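Local coordinates for tryptophanyl-tRNA synthetase (Cryptosporidium parvum Iowa II, PDB 3HV0), which probably charges tRNA(Trp) with L-tryptophan at the expense of ATP, this chain being the class I synthetase catalytic portion of a longer protein, at residues V111-D116 against F155-Y160; A162-D167 against Q201-F206. One frame throughout, in Å; residues are numbered along the deposited sequence.

Contact 1 of 2, residues V111-D116 against F155-Y160; sequences VIQLTD and FTNLEY. With TRP (tryptophan), chain C.
The F155 ring has Q113 CA and I112 O over one face and Y160 CD2 over the other, while V111 CG1 meets its edge. Q113 CA is 4.1 Å from the F155 ring centroid, which qualifies as a CH-pi contact. Backbone bonds from F155 N to I112 O (3.0 Å) and from L114 N to F155 O (2.8 Å) pair strands 110-114 and 152-156 in parallel. With CG anti to its backbone N (chi1 176°) and its chain extended beyond, Q113 reaches N157, giving NE2 to N157 OD1 at 2.6 Å. This bond is short but bent (140° at the hydrogen): NE2 meets a lone pair of OD1, yet OD1 is tilted 25° from the Q113 amide plane. V200 O is a second acceptor for NE2, Y78 OH bonds OE1, and D117 OD1 takes N157 ND2, so each amide is held at both its ends. L158 N donates to D116 OD1 (3.1 Å) on the syn lone pair; a carboxylate at the start of helix 157-174 would probably be favoured by the helix dipole. The amide bonds of Q113 leave OE1 3.4 Å from NE1 of the bound tryptophan, so Q113, with T115, contributes to the substrate pocket.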
ATOM      1  N   VAL A 111      14.520  13.318   6.679  1.00 25.54           N
ATOM      2  CA  VAL A 111      13.274  12.584   6.581  1.00 25.29           C
ATOM      3  C   VAL A 111      13.549  11.173   7.135  1.00 25.02           C
ATOM      4  O   VAL A 111      14.518  10.582   6.720  1.00 25.82           O
ATOM      5  CB  VAL A 111      12.856  12.562   5.078  1.00 25.78           C
ATOM      6  CG1 VAL A 111      12.481  11.163   4.620  1.00 24.94           C
ATOM      7  CG2 VAL A 111      11.755  13.613   4.798  1.00 24.15           C
ATOM      8  N   ILE A 112      12.761  10.674   8.101  1.00 24.29           N
ATOM      9  CA  ILE A 112      13.038   9.418   8.801  1.00 23.50           C
ATOM     10  C   ILE A 112      11.792   8.470   8.840  1.00 24.22           C
ATOM     11  O   ILE A 112      10.751   8.839   9.367  1.00 24.06           O
ATOM     12  CB  ILE A 112      13.497   9.676  10.241  1.00 23.33           C
ATOM     13  CG1 ILE A 112      14.711  10.634  10.280  1.00 24.45           C
ATOM     14  CG2 ILE A 112      13.885   8.407  10.916  1.00 22.58           C
ATOM     15  CD1 ILE A 112      15.240  10.956  11.672  1.00 21.36           C
ATOM     16  N   GLN A 113      11.927   7.243   8.327  1.00 24.10           N
ATOM     17  CA  GLN A 113      10.802   6.318   8.184  1.00 25.06           C
ATOM     18  C   GLN A 113      10.813   5.194   9.232  1.00 25.33           C
ATOM     19  O   GLN A 113      11.769   4.408   9.316  1.00 25.89           O
ATOM     20  CB  GLN A 113      10.821   5.689   6.783  1.00 25.15           C
ATOM     21  CG  GLN A 113       9.742   4.630   6.555  1.00 25.69           C
ATOM     22  CD  GLN A 113       9.843   3.947   5.181  1.00 26.67           C
ATOM     23  OE1 GLN A 113      10.893   3.434   4.817  1.00 28.77           O
ATOM     24  NE2 GLN A 113       8.750   3.948   4.425  1.00 26.21           N
ATOM     25  N   LEU A 114       9.779   5.128  10.054  1.00 24.93           N
ATOM     26  CA  LEU A 114       9.667   4.016  10.964  1.00 25.07           C
ATOM     27  C   LEU A 114       8.777   2.958  10.310  1.00 25.04           C
ATOM     28  O   LEU A 114       7.606   3.187  10.080  1.00 25.80           O
ATOM     29  CB  LEU A 114       9.161   4.494  12.311  1.00 24.95           C
ATOM     30  CG  LEU A 114      10.344   5.171  13.021  1.00 25.81           C
ATOM     31  CD1 LEU A 114      10.036   6.588  13.497  1.00 25.99           C
ATOM     32  CD2 LEU A 114      10.851   4.263  14.124  1.00 25.98           C
ATOM     33  N   THR A 115       9.355   1.810   9.990  1.00 24.80           N
ATOM     34  CA  THR A 115       8.681   0.827   9.165  1.00 24.91           C
ATOM     35  C   THR A 115       7.837  -0.152   9.968  1.00 24.71           C
ATOM     36  O   THR A 115       8.085  -1.361   9.936  1.00 25.49           O
ATOM     37  CB  THR A 115       9.686   0.048   8.256  1.00 24.80           C
ATOM     38  OG1 THR A 115      10.529  -0.822   9.027  1.00 23.34           O
ATOM     39  CG2 THR A 115      10.542   1.007   7.516  1.00 24.69           C
ATOM     40  N   ASP A 116       6.801   0.338  10.644  1.00 24.87           N
ATOM     41  CA  ASP A 116       5.934  -0.588  11.421  1.00 25.11           C
ATOM     42  C   ASP A 116       5.212  -1.633  10.548  1.00 24.41           C
ATOM     43  O   ASP A 116       4.911  -2.706  11.027  1.00 24.89           O
ATOM     44  CB  ASP A 116       4.935   0.141  12.322  1.00 25.20           C
ATOM     45  CG  ASP A 116       4.355   1.366  11.673  1.00 29.44           C
ATOM     46  OD1 ASP A 116       3.711   1.280  10.629  1.00 35.41           O
ATOM     47  OD2 ASP A 116       4.537   2.460  12.181  1.00 32.82           O
ATOM     48  N   PHE A 155       8.229   9.933  10.684  1.00 23.79           N
ATOM     49  CA  PHE A 155       6.917   9.384  10.428  1.00 23.85           C
ATOM     50  C   PHE A 155       6.904   7.854  10.428  1.00 24.13           C
ATOM     51  O   PHE A 155       7.913   7.197  10.110  1.00 24.30           O
ATOM     52  CB  PHE A 155       6.402   9.883   9.066  1.00 24.14           C
ATOM     53  CG  PHE A 155       7.219   9.409   7.887  1.00 24.30           C
ATOM     54  CD1 PHE A 155       8.311  10.143   7.437  1.00 22.80           C
ATOM     55  CD2 PHE A 155       6.890   8.224   7.228  1.00 23.55           C
ATOM     56  CE1 PHE A 155       9.052   9.705   6.360  1.00 23.11           C
ATOM     57  CE2 PHE A 155       7.631   7.780   6.165  1.00 23.21           C
ATOM     58  CZ  PHE A 155       8.721   8.524   5.728  1.00 23.61           C
ATOM     59  N   THR A 156       5.748   7.286  10.764  1.00 23.88           N
ATOM     60  CA  THR A 156       5.546   5.853  10.619  1.00 23.94           C
ATOM     61  C   THR A 156       4.820   5.574   9.309  1.00 23.97           C
ATOM     62  O   THR A 156       4.006   6.379   8.862  1.00 24.28           O
ATOM     63  CB  THR A 156       4.704   5.250  11.767  1.00 24.01           C
ATOM     64  OG1 THR A 156       3.298   5.476  11.541  1.00 24.52           O
ATOM     65  CG2 THR A 156       5.150   5.788  13.128  1.00 23.10           C
ATOM     66  N   ASN A 157       5.079   4.419   8.712  1.00 23.81           N
ATOM     67  CA  ASN A 157       4.389   4.058   7.494  1.00 23.74           C
ATOM     68  C   ASN A 157       2.871   3.957   7.699  1.00 23.77           C
ATOM     69  O   ASN A 157       2.112   4.327   6.826  1.00 23.51           O
ATOM     70  CB  ASN A 157       4.942   2.764   6.905  1.00 23.49           C
ATOM     71  CG  ASN A 157       6.249   2.953   6.196  1.00 23.93           C
ATOM     72  OD1 ASN A 157       6.594   4.053   5.791  1.00 24.90           O
ATOM     73  ND2 ASN A 157       6.996   1.878   6.051  1.00 23.88           N
ATOM     74  N   LEU A 158       2.418   3.488   8.848  1.00 24.08           N
ATOM     75  CA  LEU A 158       0.974   3.394   9.052  1.00 25.04           C
ATOM     76  C   LEU A 158       0.305   4.773   9.009  1.00 25.14           C
ATOM     77  O   LEU A 158      -0.880   4.891   8.697  1.00 24.63           O
ATOM     78  CB  LEU A 158       0.625   2.646  10.350  1.00 25.15           C
ATOM     79  CG  LEU A 158       0.656   1.101  10.260  1.00 26.44           C
ATOM     80  CD1 LEU A 158      -0.140   0.446  11.386  1.00 27.99           C
ATOM     81  CD2 LEU A 158       0.092   0.599   8.975  1.00 27.15           C
ATOM     82  N   GLU A 159       1.067   5.819   9.316  1.00 25.49           N
ATOM     83  CA  GLU A 159       0.465   7.134   9.386  1.00 25.45           C
ATOM     84  C   GLU A 159       0.685   8.006   8.176  1.00 24.68           C
ATOM     85  O   GLU A 159      -0.091   8.914   7.966  1.00 24.41           O
ATOM     86  CB  GLU A 159       0.875   7.818  10.666  1.00 26.21           C
ATOM     87  CG  GLU A 159       0.015   7.330  11.816  1.00 28.52           C
ATOM     88  CD  GLU A 159       0.464   7.819  13.147  1.00 31.31           C
ATOM     89  OE1 GLU A 159       1.527   8.466  13.230  1.00 34.16           O
ATOM     90  OE2 GLU A 159      -0.261   7.541  14.121  1.00 34.22           O
ATOM     91  N   TYR A 160       1.699   7.696   7.366  1.00 24.45           N
ATOM     92  CA  TYR A 160       2.087   8.518   6.214  1.00 24.11           C
ATOM     93  C   TYR A 160       1.927   7.784   4.899  1.00 23.95           C
ATOM     94  O   TYR A 160       2.318   8.306   3.856  1.00 23.96           O
ATOM     95  CB  TYR A 160       3.542   8.965   6.378  1.00 24.31           C
ATOM     96  CG  TYR A 160       3.991  10.091   5.460  1.00 23.85           C
ATOM     97  CD1 TYR A 160       3.465  11.364   5.585  1.00 23.66           C
ATOM     98  CD2 TYR A 160       4.969   9.881   4.501  1.00 22.73           C
ATOM     99  CE1 TYR A 160       3.878  12.399   4.755  1.00 23.36           C
ATOM    100  CE2 TYR A 160       5.369  10.885   3.661  1.00 23.65           C
ATOM    101  CZ  TYR A 160       4.830  12.150   3.796  1.00 24.12           C
ATOM    102  OH  TYR A 160       5.248  13.163   2.965  1.00 24.69           O
TER
HETATM  103  N   TRP C   1      13.981  -1.589   6.868  1.00 40.92           N
HETATM  104  CA  TRP C   1      15.070  -0.873   7.595  1.00 41.82           C
HETATM  105  C   TRP C   1      15.539  -1.708   8.777  1.00 42.03           C
HETATM  106  O   TRP C   1      14.808  -2.602   9.241  1.00 42.03           O
HETATM  107  CB  TRP C   1      14.638   0.532   8.060  1.00 41.01           C
HETATM  108  CG  TRP C   1      14.764   1.593   6.993  1.00 40.98           C
HETATM  109  CD1 TRP C   1      13.744   2.169   6.274  1.00 39.94           C
HETATM  110  CD2 TRP C   1      15.971   2.223   6.534  1.00 40.06           C
HETATM  111  NE1 TRP C   1      14.243   3.105   5.409  1.00 39.06           N
HETATM  112  CE2 TRP C   1      15.606   3.149   5.536  1.00 39.94           C
HETATM  113  CE3 TRP C   1      17.316   2.094   6.868  1.00 39.82           C
HETATM  114  CZ2 TRP C   1      16.540   3.940   4.872  1.00 41.23           C
HETATM  115  CZ3 TRP C   1      18.241   2.877   6.203  1.00 41.50           C
HETATM  116  CH2 TRP C   1      17.848   3.784   5.205  1.00 40.91           C
HETATM  117  OXT TRP C   1      16.666  -1.491   9.260  1.00 42.53           O

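Contact 2 of 2, residues A162-D167 against Q201-F206. With TRP (tryptophan), chain C.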
ATOM      1  N   ALA A 162      -0.482   7.200   2.828  1.00 24.65           N
ATOM      2  CA  ALA A 162      -1.239   7.849   1.771  1.00 25.01           C
ATOM      3  C   ALA A 162      -0.405   8.826   1.008  1.00 25.04           C
ATOM      4  O   ALA A 162      -0.529   8.925  -0.200  1.00 25.34           O
ATOM      5  CB  ALA A 162      -2.444   8.567   2.353  1.00 25.99           C
ATOM      6  N   GLU A 163       0.441   9.575   1.705  1.00 25.55           N
ATOM      7  CA  GLU A 163       1.380  10.471   1.021  1.00 25.23           C
ATOM      8  C   GLU A 163       2.400   9.683   0.187  1.00 24.90           C
ATOM      9  O   GLU A 163       2.820  10.154  -0.856  1.00 24.82           O
ATOM     10  CB  GLU A 163       2.082  11.377   2.016  1.00 25.48           C
ATOM     11  CG  GLU A 163       1.150  12.377   2.715  1.00 26.68           C
ATOM     12  CD  GLU A 163       0.725  13.537   1.837  1.00 29.02           C
ATOM     13  OE1 GLU A 163       1.423  13.846   0.844  1.00 31.21           O
ATOM     14  OE2 GLU A 163      -0.304  14.166   2.165  1.00 30.29           O
ATOM     15  N   LEU A 164       2.797   8.495   0.632  1.00 24.66           N
ATOM     16  CA  LEU A 164       3.735   7.663  -0.150  1.00 24.78           C
ATOM     17  C   LEU A 164       3.064   6.857  -1.282  1.00 24.94           C
ATOM     18  O   LEU A 164       3.728   6.455  -2.257  1.00 24.41           O
ATOM     19  CB  LEU A 164       4.490   6.684   0.768  1.00 24.96           C
ATOM     20  CG  LEU A 164       5.392   7.340   1.844  1.00 24.62           C
ATOM     21  CD1 LEU A 164       5.986   6.282   2.757  1.00 21.43           C
ATOM     22  CD2 LEU A 164       6.472   8.205   1.210  1.00 23.03           C
ATOM     23  N   TYR A 165       1.754   6.637  -1.173  1.00 24.46           N
ATOM     24  CA  TYR A 165       1.092   5.689  -2.054  1.00 24.33           C
ATOM     25  C   TYR A 165       1.309   5.998  -3.542  1.00 24.70           C
ATOM     26  O   TYR A 165       1.541   5.076  -4.317  1.00 25.56           O
ATOM     27  CB  TYR A 165      -0.401   5.574  -1.729  1.00 23.96           C
ATOM     28  CG  TYR A 165      -1.078   4.289  -2.200  1.00 23.08           C
ATOM     29  CD1 TYR A 165      -0.389   3.096  -2.297  1.00 22.49           C
ATOM     30  CD2 TYR A 165      -2.432   4.267  -2.485  1.00 22.45           C
ATOM     31  CE1 TYR A 165      -1.023   1.922  -2.698  1.00 20.95           C
ATOM     32  CE2 TYR A 165      -3.079   3.084  -2.904  1.00 21.43           C
ATOM     33  CZ  TYR A 165      -2.358   1.920  -3.004  1.00 20.74           C
ATOM     34  OH  TYR A 165      -2.958   0.736  -3.396  1.00 20.42           O
ATOM     35  N   PRO A 166       1.261   7.276  -3.954  1.00 24.50           N
ATOM     36  CA  PRO A 166       1.427   7.500  -5.396  1.00 24.97           C
ATOM     37  C   PRO A 166       2.774   7.037  -5.937  1.00 25.23           C
ATOM     38  O   PRO A 166       2.825   6.419  -6.991  1.00 25.94           O
ATOM     39  CB  PRO A 166       1.263   9.025  -5.538  1.00 24.82           C
ATOM     40  CG  PRO A 166       0.414   9.410  -4.401  1.00 23.88           C
ATOM     41  CD  PRO A 166       0.838   8.507  -3.270  1.00 24.26           C
ATOM     42  N   ASP A 167       3.850   7.295  -5.206  1.00 25.37           N
ATOM     43  CA  ASP A 167       5.171   6.868  -5.643  1.00 25.17           C
ATOM     44  C   ASP A 167       5.362   5.382  -5.420  1.00 24.99           C
ATOM     45  O   ASP A 167       6.083   4.752  -6.159  1.00 24.98           O
ATOM     46  CB  ASP A 167       6.259   7.648  -4.920  1.00 25.42           C
ATOM     47  CG  ASP A 167       6.439   9.056  -5.462  1.00 26.26           C
ATOM     48  OD1 ASP A 167       5.962   9.338  -6.584  1.00 27.94           O
ATOM     49  OD2 ASP A 167       7.088   9.885  -4.769  1.00 26.40           O
ATOM     50  N   GLN A 201       9.717   1.284   1.085  1.00 25.77           N
ATOM     51  CA  GLN A 201      11.000   1.801   1.556  1.00 25.75           C
ATOM     52  C   GLN A 201      11.716   2.636   0.531  1.00 25.73           C
ATOM     53  O   GLN A 201      12.484   3.512   0.885  1.00 26.61           O
ATOM     54  CB  GLN A 201      11.927   0.676   1.947  1.00 26.14           C
ATOM     55  CG  GLN A 201      13.227   1.178   2.518  1.00 25.98           C
ATOM     56  CD  GLN A 201      13.833   0.280   3.520  1.00 26.19           C
ATOM     57  OE1 GLN A 201      15.038   0.244   3.651  1.00 29.85           O
ATOM     58  NE2 GLN A 201      13.021  -0.461   4.232  1.00 29.35           N
ATOM     59  N   ALA A 202      11.515   2.315  -0.741  1.00 25.81           N
ATOM     60  CA  ALA A 202      12.095   3.088  -1.831  1.00 25.10           C
ATOM     61  C   ALA A 202      11.526   4.508  -1.890  1.00 24.54           C
ATOM     62  O   ALA A 202      12.271   5.461  -2.030  1.00 25.09           O
ATOM     63  CB  ALA A 202      11.873   2.381  -3.135  1.00 25.01           C
ATOM     64  N   ALA A 203      10.213   4.630  -1.730  1.00 24.11           N
ATOM     65  CA  ALA A 203       9.467   5.845  -2.052  1.00 23.90           C
ATOM     66  C   ALA A 203       9.965   7.162  -1.409  1.00 23.70           C
ATOM     67  O   ALA A 203       9.857   8.226  -2.025  1.00 24.05           O
ATOM     68  CB  ALA A 203       7.961   5.641  -1.779  1.00 23.21           C
ATOM     69  N   PRO A 204      10.466   7.106  -0.166  1.00 23.45           N
ATOM     70  CA  PRO A 204      10.960   8.353   0.409  1.00 23.42           C
ATOM     71  C   PRO A 204      12.281   8.839  -0.185  1.00 23.27           C
ATOM     72  O   PRO A 204      12.659  10.004   0.050  1.00 24.08           O
ATOM     73  CB  PRO A 204      11.122   8.028   1.902  1.00 23.46           C
ATOM     74  CG  PRO A 204      10.259   6.816   2.140  1.00 22.96           C
ATOM     75  CD  PRO A 204      10.306   6.052   0.858  1.00 23.85           C
ATOM     76  N   ALA A 205      12.980   8.003  -0.955  1.00 22.69           N
ATOM     77  CA  ALA A 205      14.188   8.498  -1.659  1.00 22.52           C
ATOM     78  C   ALA A 205      13.849   9.420  -2.861  1.00 22.37           C
ATOM     79  O   ALA A 205      14.743   9.857  -3.577  1.00 22.29           O
ATOM     80  CB  ALA A 205      15.070   7.364  -2.079  1.00 21.31           C
ATOM     81  N   PHE A 206      12.565   9.700  -3.097  1.00 22.65           N
ATOM     82  CA  PHE A 206      12.170  10.674  -4.129  1.00 22.69           C
ATOM     83  C   PHE A 206      11.445  11.829  -3.485  1.00 23.20           C
ATOM     84  O   PHE A 206      10.533  11.604  -2.692  1.00 23.92           O
ATOM     85  CB  PHE A 206      11.217  10.082  -5.159  1.00 22.20           C
ATOM     86  CG  PHE A 206      11.770   8.928  -5.930  1.00 21.62           C
ATOM     87  CD1 PHE A 206      12.932   9.065  -6.646  1.00 22.09           C
ATOM     88  CD2 PHE A 206      11.087   7.731  -5.991  1.00 21.00           C
ATOM     89  CE1 PHE A 206      13.443   8.009  -7.366  1.00 22.24           C
ATOM     90  CE2 PHE A 206      11.581   6.682  -6.723  1.00 21.87           C
ATOM     91  CZ  PHE A 206      12.771   6.813  -7.400  1.00 22.25           C
TER
HETATM   92  N   TRP C   1      13.981  -1.589   6.868  1.00 40.92           N
HETATM   93  CA  TRP C   1      15.070  -0.873   7.595  1.00 41.82           C
HETATM   94  C   TRP C   1      15.539  -1.708   8.777  1.00 42.03           C
HETATM   95  O   TRP C   1      14.808  -2.602   9.241  1.00 42.03           O
HETATM   96  CB  TRP C   1      14.638   0.532   8.060  1.00 41.01           C
HETATM   97  CG  TRP C   1      14.764   1.593   6.993  1.00 40.98           C
HETATM   98  CD1 TRP C   1      13.744   2.169   6.274  1.00 39.94           C
HETATM   99  CD2 TRP C   1      15.971   2.223   6.534  1.00 40.06           C
HETATM  100  NE1 TRP C   1      14.243   3.105   5.409  1.00 39.06           N
HETATM  101  CE2 TRP C   1      15.606   3.149   5.536  1.00 39.94           C
HETATM  102  CE3 TRP C   1      17.316   2.094   6.868  1.00 39.82           C
HETATM  103  CZ2 TRP C   1      16.540   3.940   4.872  1.00 41.23           C
HETATM  104  CZ3 TRP C   1      18.241   2.877   6.203  1.00 41.50           C
HETATM  105  CH2 TRP C   1      17.848   3.784   5.205  1.00 40.91           C
HETATM  106  OXT TRP C   1      16.666  -1.491   9.260  1.00 42.53           O
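D167 OD2, 4.2 Å from F206 CB across the contact, is gripped by two hydroxyls, S208 OG and S209 OG, both just beyond 201-206 in the chain; S209 OG also bonds A203 O, making a bridge from the aspartate to the backbone of the opposing segment. Its partner oxygen OD1 forms a salt bridge with R170 NH1 and a hydrogen bond with Y246 OH, and the arginine with the hydroxyls would probably favour the ionised form of this buried group. The carboxylate plane stands 80° from the F206 ring. No hydrogen bond runs directly between the two segments; their direct contact is mainly van der Waals packing, and they bury 214 Å² together. The CB bonds of L164, D167, A203 and F206 all point toward the opposing segment, whereas that of P204 does not. D167 CB meets A203 CB at 4.1 Å, where the backbones come closest, the CA atoms of these residues being 5.7 Å apart. One turn earlier, L164 CG stands anti to its carbonyl carbon (chi1 -63°), and from it CD2 branches to A203 CB (4.2 Å) and P204 CG (4.1 Å), the side chain crossing the proline at about a right angle. The small methyl of A203 therefore faces both L164 and D167. Residues 203-205 form a 3-10 segment, with A205 N bonded to A202 O (2.8 Å). Q201 faces away from 162-167, and its CG lies 3.6 Å from NE1 of the bound tryptophan. Y165, also pointing away from this contact, places OH in a hydrogen bond with D117 OD2 of the second subunit. Helix 157-174 thus packs on the 192-206 region in the Rossmann-type catalytic domain of class I synthetases, between the tryptophan pocket and the dimer interface.

Contact 1 closes before contact 2 opens along the chain, and their centres lie 11 Å apart on the same side of the chain's centre. Helix 157-174 serves both: its first turn belongs to contact 1, directly after edge strand 152-156, and a later part to contact 2, against the end of helix 192-202. The two meet directly, since Q113 OE1 is 3.6 Å from Q201 CA and N157 OD1 is 3.8 Å from L164 CD1. Each also touches tryptophan and the second subunit. Within the catalytic domain, they therefore form a continuous packed path from the sheet and substrate pocket, through one helix, to the subunit interface.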